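PDB 3K32: uncharacterized protein MJ0690 from Methanocaldococcus jannaschii, which is of unknown function but probably has a PP-loop-type fold of the HUP class and is predicted to be a subunit of a tRNA methyltransferase. Local coordinates for residues V11-S14 with S19-S22; T37-F40 with S45-L48; G41-Y46 with I173-K178; L48-A53 with F58-I63; Y89-V94 with S167-E172. All coordinates share one frame; numbering follows the deposited sequence.

Contact 1: residues V11-S14 with S19-S22; sequences VLFS and SSLS. With GOL (glycerol), chain G.
Phe13 and Ser19 stand 5.8 Å apart between CA atoms and Val11 and Ser22 8.1 Å apart, so the chain spreads away from the first turn of helix 17-28 when followed back from the end of strand 8-12. Ser19 carries the polar part of the contact. Its OG lies anti to the backbone N (chi1 -171°) and so extends across to the 11-14 segment, where it accepts a 3.2 Å hydrogen bond from Ser14 N that is close to straight, with an angle of 161° at the hydrogen. The same OG lies obliquely beside the Phe13 ring, 3.2 Å from Phe13 CD1. The ring presents its edge to the helix backbone, with Ser20 CA near the ring plane and 3.8 Å from Phe13 CE1. Ser20 OG bonds back to Gly16 O, and Ser22 OG bonds to Ser19 O at 2.6 Å, so both hydroxyls are used close to home. Val11 adds a looser van der Waals approach of its CG1 to Ser22 OG. A glycerol bridges the two segments: its O2 accepts from Ser19 N at 2.6 Å, while its O3 pairs with Ser14 OG at 2.7 Å, and the glycerol is also hydrogen-bonded to Asp18 OD2. The strand, the intervening turn and the helix N-terminus, carrying the sequence SGGKDS, match the PP-loop signature of ATP pyrophosphatases. Glycerol, probably from the crystallisation liquor, bonds to a backbone N-H in the first turn of the helix, consistent with a site that binds nucleotide phosphate in relatives.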
# COMPACT_ATOMS: atom_id res chain seq x y z
N VAL B 11 14.94 -4.80 -0.15
CA VAL B 11 13.66 -5.40 0.19
C VAL B 11 13.82 -6.62 1.09
O VAL B 11 14.30 -7.66 0.64
CB VAL B 11 12.94 -5.88 -1.08
CG1 VAL B 11 11.51 -6.29 -0.76
CG2 VAL B 11 12.98 -4.82 -2.16
N LEU B 12 13.42 -6.50 2.34
CA LEU B 12 13.31 -7.68 3.19
C LEU B 12 12.46 -8.68 2.45
O LEU B 12 11.39 -8.34 1.93
CB LEU B 12 12.70 -7.32 4.53
CG LEU B 12 13.70 -6.61 5.44
CD1 LEU B 12 13.01 -5.73 6.46
CD2 LEU B 12 14.58 -7.67 6.11
N PHE B 13 12.92 -9.91 2.38
CA PHE B 13 12.33 -10.86 1.46
C PHE B 13 12.35 -12.26 2.07
O PHE B 13 13.39 -12.73 2.54
CB PHE B 13 13.10 -10.80 0.14
CG PHE B 13 12.57 -11.69 -0.94
CD1 PHE B 13 11.44 -11.33 -1.66
CD2 PHE B 13 13.24 -12.87 -1.28
CE1 PHE B 13 10.96 -12.15 -2.67
CE2 PHE B 13 12.77 -13.67 -2.30
CZ PHE B 13 11.62 -13.32 -2.99
N SER B 14 11.18 -12.90 2.08
CA SER B 14 11.02 -14.21 2.71
C SER B 14 10.85 -15.31 1.68
O SER B 14 11.02 -16.49 1.98
CB SER B 14 9.79 -14.23 3.61
OG SER B 14 8.62 -14.33 2.80
N SER B 19 5.58 -11.39 -0.41
CA SER B 19 6.91 -10.81 -0.46
C SER B 19 7.38 -10.67 -1.91
O SER B 19 7.98 -9.67 -2.28
CB SER B 19 7.88 -11.70 0.33
OG SER B 19 9.14 -11.08 0.49
N SER B 20 7.11 -11.68 -2.72
CA SER B 20 7.49 -11.66 -4.12
C SER B 20 6.72 -10.58 -4.88
O SER B 20 7.29 -9.89 -5.71
CB SER B 20 7.22 -13.03 -4.75
OG SER B 20 7.96 -14.03 -4.08
N LEU B 21 5.43 -10.43 -4.59
CA LEU B 21 4.65 -9.34 -5.15
C LEU B 21 5.26 -7.99 -4.81
O LEU B 21 5.26 -7.08 -5.65
CB LEU B 21 3.19 -9.39 -4.67
CG LEU B 21 2.29 -10.47 -5.29
CD1 LEU B 21 0.86 -10.31 -4.79
CD2 LEU B 21 2.35 -10.42 -6.81
N SER B 22 5.77 -7.84 -3.59
CA SER B 22 6.37 -6.55 -3.25
C SER B 22 7.57 -6.27 -4.16
O SER B 22 7.69 -5.18 -4.71
CB SER B 22 6.73 -6.41 -1.76
OG SER B 22 7.82 -7.23 -1.39
C1 GOL G . 3.92 -15.29 1.82
O1 GOL G . 2.81 -14.91 1.04
C2 GOL G . 4.68 -14.03 2.19
O2 GOL G . 5.38 -13.57 1.06
C3 GOL G . 5.65 -14.26 3.34
O3 GOL G . 6.33 -13.04 3.59

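Contact 2: residues T37-F40 with S45-L48; sequences TINF and SYKL
Thr37 meets Tyr46 through aliphatic carbon alone: Thr37 CG2 lies 3.8 Å from Tyr46 CB, and the two side chains cross at about a right angle. The methyl lies anti to the Thr37 backbone N and is thereby directed at the tyrosine, while Thr37 OG1, on another branch, bonds to Phe13 O, just past the end of neighbouring strand 8-12. The CB of Ile38 points away from the 45-48 segment, and its carbonyl takes part instead. Ile38 O accepts a 2.9 Å bond from a water that also accepts from Asn39 ND2 at 2.7 Å and pairs with Ser45 OG at 3.1 Å, so one molecule ties strand backbone, strand side chain and the opposite segment together. Asn39, with CG anti to its backbone N (chi1 -169°), reaches the rim of the Tyr46 ring. ND2 comes in at the ring edge, near its plane, 3.7 Å from Tyr46 CD2, and the amide plane is turned 77° from the ring. This is an edge contact without a hydrogen bond to the ring; the polar demand of the amide is met by Ile43 O and the water on ND2, and by Gly41 N on OD1. Around the contact, Thr37 and Asn39 pair by backbone with strand 59-64, whose Val62 touches Tyr46. Glu172 of helix 169-180 takes Phe40 N, Ser45 packs on that helix, and helix 47-56 leaves from the 45-48 segment.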
# COMPACT_ATOMS: atom_id res chain seq x y z
N THR B 37 17.40 -11.25 2.95
CA THR B 37 16.81 -12.13 3.94
C THR B 37 17.71 -12.16 5.17
O THR B 37 18.89 -12.48 5.08
CB THR B 37 16.70 -13.58 3.39
OG1 THR B 37 15.98 -13.58 2.15
CG2 THR B 37 15.97 -14.48 4.37
N ILE B 38 17.15 -11.82 6.32
CA ILE B 38 17.87 -11.90 7.57
C ILE B 38 18.19 -13.34 7.93
O ILE B 38 17.36 -14.23 7.73
CB ILE B 38 17.05 -11.30 8.73
CG1 ILE B 38 16.79 -9.81 8.50
CG2 ILE B 38 17.73 -11.56 10.08
CD1 ILE B 38 17.97 -9.07 7.90
N ASN B 39 19.40 -13.54 8.45
CA ASN B 39 19.77 -14.78 9.14
C ASN B 39 20.39 -14.51 10.51
O ASN B 39 21.13 -13.53 10.69
CB ASN B 39 20.73 -15.63 8.30
CG ASN B 39 20.92 -17.01 8.87
OD1 ASN B 39 22.00 -17.37 9.33
ND2 ASN B 39 19.83 -17.77 8.89
N PHE B 40 20.12 -15.36 11.48
CA PHE B 40 20.61 -15.11 12.84
C PHE B 40 21.64 -16.13 13.28
O PHE B 40 21.97 -16.21 14.46
CB PHE B 40 19.47 -15.09 13.85
CG PHE B 40 18.46 -14.00 13.64
CD1 PHE B 40 17.28 -14.25 12.95
CD2 PHE B 40 18.67 -12.73 14.17
CE1 PHE B 40 16.32 -13.25 12.76
CE2 PHE B 40 17.70 -11.72 14.00
CZ PHE B 40 16.53 -11.98 13.29
N SER B 45 17.68 -21.18 7.28
CA SER B 45 16.30 -21.11 6.83
C SER B 45 16.09 -20.19 5.61
O SER B 45 14.96 -20.08 5.11
CB SER B 45 15.39 -20.69 7.99
OG SER B 45 15.63 -19.34 8.41
N TYR B 46 17.14 -19.54 5.13
CA TYR B 46 17.01 -18.60 4.02
C TYR B 46 17.03 -19.29 2.66
O TYR B 46 16.85 -18.65 1.63
CB TYR B 46 18.13 -17.58 4.06
CG TYR B 46 19.48 -18.23 4.08
CD1 TYR B 46 20.14 -18.54 2.90
CD2 TYR B 46 20.08 -18.58 5.29
CE1 TYR B 46 21.37 -19.16 2.91
CE2 TYR B 46 21.31 -19.19 5.31
CZ TYR B 46 21.95 -19.49 4.12
OH TYR B 46 23.18 -20.10 4.15
N LYS B 47 17.27 -20.59 2.64
CA LYS B 47 17.42 -21.28 1.37
C LYS B 47 16.24 -21.02 0.41
O LYS B 47 16.44 -20.77 -0.78
CB LYS B 47 17.71 -22.77 1.60
CG LYS B 47 16.69 -23.73 1.03
CD LYS B 47 17.13 -24.25 -0.33
CE LYS B 47 18.45 -25.02 -0.25
NZ LYS B 47 18.96 -25.42 -1.59
N LEU B 48 15.02 -21.05 0.92
CA LEU B 48 13.83 -20.85 0.10
C LEU B 48 13.84 -19.49 -0.63
O LEU B 48 13.65 -19.40 -1.85
CB LEU B 48 12.57 -20.99 0.96
CG LEU B 48 11.19 -21.14 0.30
CD1 LEU B 48 10.35 -19.86 0.42
CD2 LEU B 48 11.28 -21.61 -1.15
O HOH W 1 17.63 -17.11 7.46

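Contact 3: residues G41-Y46 with I173-K178; sequences GVIPSY and IRHILK
Ile43 CG2 sits over the centre of the His175 imidazole, 3.5 Å from the ring centroid and only 6° off the ring normal, which makes a well-aligned CH-pi contact. Ile43 CD1 approaches the same ring nearer its rim, 3.8 Å from His175 CD2. The two branches reach it together because CG1 lies between the backbone N and the carbonyl carbon (chi1 60°) while CG2 is anti to the carbonyl carbon. Val42 takes an oblique position, its CG1 3.5 Å from His175 ND1, and its other methyl, CG2, meets Ile176, 4.0 Å from Ile176 CG1. No hydrogen bond links the two segments here, so the meeting is by aliphatic carbon on a flat ring and on a neighbouring side chain one residue further along helix 169-180. In fold terms, the connection between strand 32-39 and helix 47-56 lies against a helix 127 residues later in the sequence. The next shell holds the connection in place. Glu172 OE2, three residues before His175 and so about one turn earlier in that helix, accepts from Ile43 N and weakly from Val42 N. Ile43 O accepts from Asn39 ND2 and, in a weak 2.7 Å bond, from Ser45 N, an inverse gamma turn centred on Pro44. Further out, Val42 and Ile176 both touch Arg67, and Ile176 packs on Val70 of helix 68-80.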
# COMPACT_ATOMS: atom_id res chain seq x y z
N GLY B 41 22.13 -16.93 12.33
CA GLY B 41 23.15 -17.94 12.60
C GLY B 41 22.66 -19.21 13.28
O GLY B 41 23.47 -20.08 13.61
N VAL B 42 21.36 -19.33 13.50
CA VAL B 42 20.76 -20.52 14.08
C VAL B 42 20.72 -21.65 13.04
O VAL B 42 21.43 -22.64 13.18
CB VAL B 42 19.33 -20.24 14.61
CG1 VAL B 42 18.67 -21.53 15.05
CG2 VAL B 42 19.36 -19.26 15.77
N ILE B 43 19.88 -21.48 12.02
CA ILE B 43 19.82 -22.43 10.89
C ILE B 43 19.68 -21.72 9.53
O ILE B 43 19.25 -20.56 9.45
CB ILE B 43 18.68 -23.49 11.07
CG1 ILE B 43 17.30 -22.82 11.17
CG2 ILE B 43 18.93 -24.36 12.29
CD1 ILE B 43 16.13 -23.84 11.31
N PRO B 44 20.06 -22.41 8.45
CA PRO B 44 20.04 -21.80 7.11
C PRO B 44 18.63 -21.71 6.51
O PRO B 44 18.42 -22.07 5.35
CB PRO B 44 20.92 -22.75 6.30
CG PRO B 44 20.77 -24.06 6.97
CD PRO B 44 20.69 -23.74 8.44
N SER B 45 17.68 -21.18 7.28
CA SER B 45 16.30 -21.11 6.83
C SER B 45 16.09 -20.19 5.61
O SER B 45 14.96 -20.08 5.11
CB SER B 45 15.39 -20.69 7.99
OG SER B 45 15.63 -19.34 8.41
N TYR B 46 17.14 -19.54 5.13
CA TYR B 46 17.01 -18.60 4.02
C TYR B 46 17.03 -19.29 2.66
O TYR B 46 16.85 -18.65 1.63
CB TYR B 46 18.13 -17.58 4.06
CG TYR B 46 19.48 -18.23 4.08
CD1 TYR B 46 20.14 -18.54 2.90
CD2 TYR B 46 20.08 -18.58 5.29
CE1 TYR B 46 21.37 -19.16 2.91
CE2 TYR B 46 21.31 -19.19 5.31
CZ TYR B 46 21.95 -19.49 4.12
OH TYR B 46 23.18 -20.10 4.15
N ILE B 173 13.26 -18.92 14.94
CA ILE B 173 12.68 -18.79 16.26
C ILE B 173 12.22 -20.17 16.72
O ILE B 173 12.52 -20.62 17.83
CB ILE B 173 11.51 -17.82 16.27
CG1 ILE B 173 11.99 -16.45 15.76
CG2 ILE B 173 10.89 -17.73 17.66
CD1 ILE B 173 10.96 -15.35 15.88
N ARG B 174 11.48 -20.83 15.84
CA ARG B 174 10.98 -22.17 16.08
C ARG B 174 12.12 -23.05 16.57
O ARG B 174 11.98 -23.80 17.54
CB ARG B 174 10.39 -22.73 14.78
CG ARG B 174 9.12 -23.54 14.95
CD ARG B 174 8.34 -23.63 13.64
NE ARG B 174 8.19 -25.01 13.18
CZ ARG B 174 7.31 -25.40 12.26
NH1 ARG B 174 6.49 -24.52 11.69
NH2 ARG B 174 7.24 -26.68 11.90
N HIS B 175 13.26 -22.95 15.90
CA HIS B 175 14.39 -23.81 16.21
C HIS B 175 14.89 -23.63 17.64
O HIS B 175 15.13 -24.60 18.36
CB HIS B 175 15.52 -23.58 15.24
CG HIS B 175 16.49 -24.72 15.17
ND1 HIS B 175 17.67 -24.73 15.89
CD2 HIS B 175 16.44 -25.89 14.50
CE1 HIS B 175 18.32 -25.85 15.64
NE2 HIS B 175 17.59 -26.58 14.80
N ILE B 176 15.06 -22.37 18.04
CA ILE B 176 15.52 -22.09 19.40
C ILE B 176 14.55 -22.72 20.39
O ILE B 176 14.96 -23.29 21.39
CB ILE B 176 15.67 -20.57 19.66
CG1 ILE B 176 16.71 -19.97 18.71
CG2 ILE B 176 16.07 -20.30 21.10
CD1 ILE B 176 16.93 -18.49 18.89
N LEU B 177 13.26 -22.63 20.08
CA LEU B 177 12.23 -23.16 20.98
C LEU B 177 12.39 -24.66 21.17
O LEU B 177 12.29 -25.17 22.29
CB LEU B 177 10.83 -22.81 20.48
CG LEU B 177 10.53 -21.32 20.49
CD1 LEU B 177 9.22 -21.00 19.77
CD2 LEU B 177 10.49 -20.81 21.91
N LYS B 178 12.64 -25.36 20.08
CA LYS B 178 12.93 -26.78 20.16
C LYS B 178 14.13 -27.02 21.08
O LYS B 178 13.98 -27.67 22.12
CB LYS B 178 13.18 -27.37 18.77
CG LYS B 178 11.89 -27.67 18.01
CD LYS B 178 12.14 -28.54 16.77
CE LYS B 178 12.15 -27.72 15.49
NZ LYS B 178 10.78 -27.35 15.03

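Contact 4: residues L48-A53 with F58-I63; sequences LAEETA and FKHKVI
The His60 ring turns one face to the helix backbone of Ala49 and Glu50: Glu50 CA lies 4.1 Å above the plane of the His60 ring and Ala49 O 4.3 Å above it, both displaced toward its rim. Ala53 CB comes in obliquely, and Glu50 CG is the part of that side chain nearest the ring. The Glu50 carboxylate plane is inclined 25° to the ring plane. The two side chains cross at about a right angle, and no hydrogen bond or salt bridge is found between the groups. The imidazole is placed here because CG lies anti to the His60 backbone N, which sends it straight from the strand to the helix; it also meets Thr37 of the adjacent strand. Closer packing lies toward the C-terminal part of the helix, where Ala53 CB is 3.6 Å from His60 CB and equally 3.6 Å from Phe58 O. Small alanine methyls at Ala49 and Ala53 are consistent with a close approach: the axes of the two short segments, 48-53 and 59-63, approach to 8.4 Å and run at 166°, nearly antiparallel. Phe58 N, five residues further on, donates to Ala53 O at 2.8 Å with an angle of 157° at the hydrogen, closing the turn at the C-terminal end of helix 47-56. The Phe58 ring itself leads off to Ala23 and Lys27 of helix 17-28. Together the elements form the helix-to-strand return of a beta-alpha-beta crossover, with helix 47-56 joining the parallel neighbouring strands 32-39 and 59-64 of the central sheet.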
# COMPACT_ATOMS: atom_id res chain seq x y z
N LEU B 48 15.02 -21.05 0.92
CA LEU B 48 13.83 -20.85 0.10
C LEU B 48 13.84 -19.49 -0.63
O LEU B 48 13.65 -19.40 -1.85
CB LEU B 48 12.57 -20.99 0.96
CG LEU B 48 11.19 -21.14 0.30
CD1 LEU B 48 10.35 -19.86 0.42
CD2 LEU B 48 11.28 -21.61 -1.15
N ALA B 49 14.06 -18.43 0.13
CA ALA B 49 14.08 -17.09 -0.41
C ALA B 49 15.10 -16.99 -1.55
O ALA B 49 14.86 -16.30 -2.55
CB ALA B 49 14.39 -16.09 0.68
N GLU B 50 16.23 -17.68 -1.40
CA GLU B 50 17.29 -17.69 -2.41
C GLU B 50 16.81 -18.21 -3.75
O GLU B 50 16.91 -17.52 -4.77
CB GLU B 50 18.48 -18.52 -1.95
CG GLU B 50 19.59 -17.71 -1.32
CD GLU B 50 20.91 -18.47 -1.23
OE1 GLU B 50 20.97 -19.46 -0.45
OE2 GLU B 50 21.88 -18.07 -1.92
N GLU B 51 16.30 -19.44 -3.74
CA GLU B 51 15.76 -20.06 -4.93
C GLU B 51 14.73 -19.16 -5.59
O GLU B 51 14.72 -19.00 -6.81
CB GLU B 51 15.15 -21.42 -4.57
CG GLU B 51 16.11 -22.37 -3.87
CD GLU B 51 15.43 -23.64 -3.35
OE1 GLU B 51 14.18 -23.72 -3.40
OE2 GLU B 51 16.15 -24.56 -2.90
N THR B 52 13.86 -18.55 -4.78
CA THR B 52 12.80 -17.71 -5.31
C THR B 52 13.31 -16.45 -6.01
O THR B 52 12.76 -16.07 -7.05
CB THR B 52 11.79 -17.31 -4.25
OG1 THR B 52 11.29 -18.49 -3.62
CG2 THR B 52 10.64 -16.57 -4.91
N ALA B 53 14.35 -15.84 -5.46
CA ALA B 53 14.97 -14.67 -6.08
C ALA B 53 15.55 -15.03 -7.44
O ALA B 53 15.44 -14.27 -8.41
CB ALA B 53 16.06 -14.07 -5.18
N PHE B 58 15.96 -11.66 -9.39
CA PHE B 58 16.41 -10.52 -8.59
C PHE B 58 17.69 -10.83 -7.83
O PHE B 58 17.90 -11.96 -7.39
CB PHE B 58 15.33 -10.07 -7.62
CG PHE B 58 14.17 -9.42 -8.29
CD1 PHE B 58 14.36 -8.51 -9.32
CD2 PHE B 58 12.87 -9.71 -7.89
CE1 PHE B 58 13.29 -7.90 -9.94
CE2 PHE B 58 11.80 -9.10 -8.51
CZ PHE B 58 12.01 -8.19 -9.53
N LYS B 59 18.53 -9.82 -7.67
CA LYS B 59 19.73 -9.96 -6.87
C LYS B 59 19.38 -10.30 -5.41
O LYS B 59 18.46 -9.72 -4.83
CB LYS B 59 20.54 -8.67 -6.91
CG LYS B 59 20.83 -8.16 -8.30
CD LYS B 59 21.30 -6.71 -8.22
CE LYS B 59 21.29 -6.03 -9.59
NZ LYS B 59 19.92 -5.76 -10.09
N HIS B 60 20.09 -11.25 -4.81
CA HIS B 60 19.75 -11.63 -3.44
C HIS B 60 20.98 -11.72 -2.55
O HIS B 60 22.06 -12.09 -2.99
CB HIS B 60 18.98 -12.96 -3.41
CG HIS B 60 18.56 -13.38 -2.04
ND1 HIS B 60 17.39 -12.95 -1.45
CD2 HIS B 60 19.13 -14.24 -1.15
CE1 HIS B 60 17.27 -13.50 -0.25
NE2 HIS B 60 18.31 -14.29 -0.05
N LYS B 61 20.77 -11.37 -1.28
CA LYS B 61 21.83 -11.32 -0.29
C LYS B 61 21.25 -11.78 1.04
O LYS B 61 20.11 -11.47 1.37
CB LYS B 61 22.35 -9.89 -0.18
CG LYS B 61 23.50 -9.68 0.78
CD LYS B 61 24.48 -8.67 0.20
CE LYS B 61 24.71 -7.49 1.13
NZ LYS B 61 23.49 -6.65 1.25
N VAL B 62 22.03 -12.52 1.82
CA VAL B 62 21.62 -12.77 3.19
C VAL B 62 22.46 -11.97 4.17
O VAL B 62 23.67 -11.93 4.09
CB VAL B 62 21.55 -14.28 3.59
CG1 VAL B 62 21.56 -15.20 2.37
CG2 VAL B 62 22.62 -14.63 4.60
N ILE B 63 21.78 -11.32 5.10
CA ILE B 63 22.39 -10.50 6.11
C ILE B 63 22.32 -11.21 7.47
O ILE B 63 21.23 -11.56 7.95
CB ILE B 63 21.64 -9.19 6.20
CG1 ILE B 63 21.78 -8.46 4.86
CG2 ILE B 63 22.15 -8.35 7.37
CD1 ILE B 63 21.32 -7.06 4.90

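Contact 5: residues Y89-V94 with S167-E172; sequences YVHKTV and SDYEAE
Tyr169 is gripped on one face and at its hydroxyl by helix 84-98. Val90 CG1 lies over the ring centre, 3.6 Å from the Tyr169 ring centroid and 7° off its normal, a CH-pi contact; the Val90 and Tyr169 side chains pass each other in opposite directions. The hydroxyl end is the tight polar part: Tyr169 OH and His91 ND1 are 2.8 Å apart and hydrogen-bonded, with the oxygen at the edge of the imidazole near its plane, and ND1 likewise near the plane of the tyrosine ring. The angle of 143° marks a somewhat bent bond. His91 NE2 is hydrogen-bonded to Asp107 OD2, so the imidazole is held at both nitrogens and its rotation is probably fixed. Val94 provides the looser side, its CG2 4.1 Å from Tyr169 CE1 and CB 4.0 Å from Tyr169 OH. Tyr169 stays partly exposed, whereas Val90, His91 and Val94 are buried, with Val90 also touching Ile69 and Ala73 of helix 68-80 and both His91 and Val94 meeting Leu12 of strand 8-12. Asp168, the residue before Tyr169, is the N-cap of helix 169-180 and takes a weak 3.4 Å capping bond from Glu170 N to its OD1. A tyrosine in the first turn of one helix, inserted against the side of another, thus joins the C-terminal part of the chain to a helix packed on the central parallel sheet, probably of a PP-loop-type fold.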
# COMPACT_ATOMS: atom_id res chain seq x y z
N TYR B 89 8.69 -7.29 17.63
CA TYR B 89 9.97 -6.92 18.20
C TYR B 89 11.14 -7.20 17.25
O TYR B 89 12.02 -6.36 17.09
CB TYR B 89 10.23 -7.58 19.57
CG TYR B 89 11.70 -7.60 19.90
CD1 TYR B 89 12.34 -6.45 20.37
CD2 TYR B 89 12.47 -8.73 19.68
CE1 TYR B 89 13.71 -6.44 20.62
CE2 TYR B 89 13.83 -8.74 19.94
CZ TYR B 89 14.45 -7.60 20.40
OH TYR B 89 15.81 -7.63 20.65
N VAL B 90 11.14 -8.38 16.63
CA VAL B 90 12.23 -8.76 15.72
C VAL B 90 12.25 -7.83 14.50
O VAL B 90 13.28 -7.22 14.20
CB VAL B 90 12.11 -10.22 15.24
CG1 VAL B 90 13.22 -10.55 14.24
CG2 VAL B 90 12.12 -11.19 16.41
N HIS B 91 11.12 -7.73 13.82
CA HIS B 91 11.04 -6.94 12.58
C HIS B 91 11.43 -5.47 12.79
O HIS B 91 12.18 -4.88 12.00
CB HIS B 91 9.64 -7.07 11.96
CG HIS B 91 9.54 -6.46 10.59
ND1 HIS B 91 10.01 -7.10 9.46
CD2 HIS B 91 9.05 -5.28 10.17
CE1 HIS B 91 9.79 -6.34 8.41
NE2 HIS B 91 9.21 -5.22 8.81
N LYS B 92 10.92 -4.87 13.87
CA LYS B 92 11.33 -3.54 14.28
C LYS B 92 12.84 -3.44 14.49
O LYS B 92 13.47 -2.46 14.11
CB LYS B 92 10.62 -3.14 15.56
CG LYS B 92 9.17 -2.76 15.37
CD LYS B 92 8.59 -2.25 16.68
CE LYS B 92 7.15 -1.80 16.50
NZ LYS B 92 6.47 -1.68 17.82
N THR B 93 13.41 -4.47 15.09
CA THR B 93 14.81 -4.45 15.41
C THR B 93 15.61 -4.59 14.13
O THR B 93 16.61 -3.90 13.91
CB THR B 93 15.15 -5.59 16.39
OG1 THR B 93 14.36 -5.44 17.57
CG2 THR B 93 16.62 -5.57 16.74
N VAL B 94 15.15 -5.47 13.27
CA VAL B 94 15.75 -5.56 11.95
C VAL B 94 15.71 -4.21 11.20
O VAL B 94 16.73 -3.73 10.71
CB VAL B 94 15.12 -6.69 11.14
CG1 VAL B 94 15.52 -6.59 9.67
CG2 VAL B 94 15.52 -8.05 11.75
N SER B 167 11.26 -18.75 4.90
CA SER B 167 12.44 -17.90 5.05
C SER B 167 12.22 -16.62 5.87
O SER B 167 13.03 -15.70 5.81
CB SER B 167 13.08 -17.56 3.69
OG SER B 167 13.80 -18.65 3.15
N ASP B 168 11.14 -16.58 6.64
CA ASP B 168 10.97 -15.50 7.62
C ASP B 168 11.51 -15.93 8.99
O ASP B 168 11.97 -17.06 9.17
CB ASP B 168 9.50 -15.11 7.72
CG ASP B 168 8.59 -16.31 7.73
OD1 ASP B 168 8.46 -16.96 8.80
OD2 ASP B 168 8.01 -16.62 6.66
N TYR B 169 11.42 -15.02 9.96
CA TYR B 169 11.96 -15.22 11.31
C TYR B 169 11.49 -16.50 12.01
O TYR B 169 12.21 -17.10 12.81
CB TYR B 169 11.61 -14.03 12.19
CG TYR B 169 11.78 -12.69 11.53
CD1 TYR B 169 12.97 -12.34 10.89
CD2 TYR B 169 10.76 -11.76 11.57
CE1 TYR B 169 13.12 -11.09 10.30
CE2 TYR B 169 10.91 -10.51 10.99
CZ TYR B 169 12.07 -10.18 10.36
OH TYR B 169 12.16 -8.94 9.78
N GLU B 170 10.25 -16.88 11.71
CA GLU B 170 9.65 -18.07 12.28
C GLU B 170 10.63 -19.25 12.48
O GLU B 170 10.96 -19.60 13.61
CB GLU B 170 8.47 -18.49 11.40
CG GLU B 170 7.23 -18.86 12.17
CD GLU B 170 5.95 -18.57 11.41
OE1 GLU B 170 5.45 -17.42 11.51
OE2 GLU B 170 5.45 -19.49 10.72
N ALA B 171 11.09 -19.84 11.38
CA ALA B 171 11.91 -21.04 11.44
C ALA B 171 13.03 -20.94 12.47
O ALA B 171 13.20 -21.84 13.30
CB ALA B 171 12.48 -21.37 10.08
N GLU B 172 13.79 -19.85 12.42
CA GLU B 172 14.92 -19.66 13.33
C GLU B 172 14.44 -19.51 14.77
O GLU B 172 15.11 -19.93 15.70
CB GLU B 172 15.84 -18.49 12.90
CG GLU B 172 16.62 -18.78 11.61
CD GLU B 172 17.93 -17.99 11.46
OE1 GLU B 172 17.88 -16.78 11.13
OE2 GLU B 172 19.01 -18.60 11.64

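Contacts 1, 2 and 4 follow the central parallel sheet in chain order: contact 1 lies on strand 8-12 and helix 17-28, contact 2 on strand 32-39 and the start of helix 47-56, and contact 4 on that helix and strand 59-64. Contacts 2 and 4 share Leu48, their centres about 8 Å apart. Contact 3 overlaps contact 2 at Ser45 and Tyr46 and uses helix 169-180, as contact 5 does; contact 5 is nested inside the loop that contact 3 closes. Contacts 1 and 3 are farthest apart, about 20 Å between centres. Ser167, just before helix 169-180, and Glu172 within it hydrogen-bond to residues of contacts 2, 3 and 4, tying this late part to the sheet.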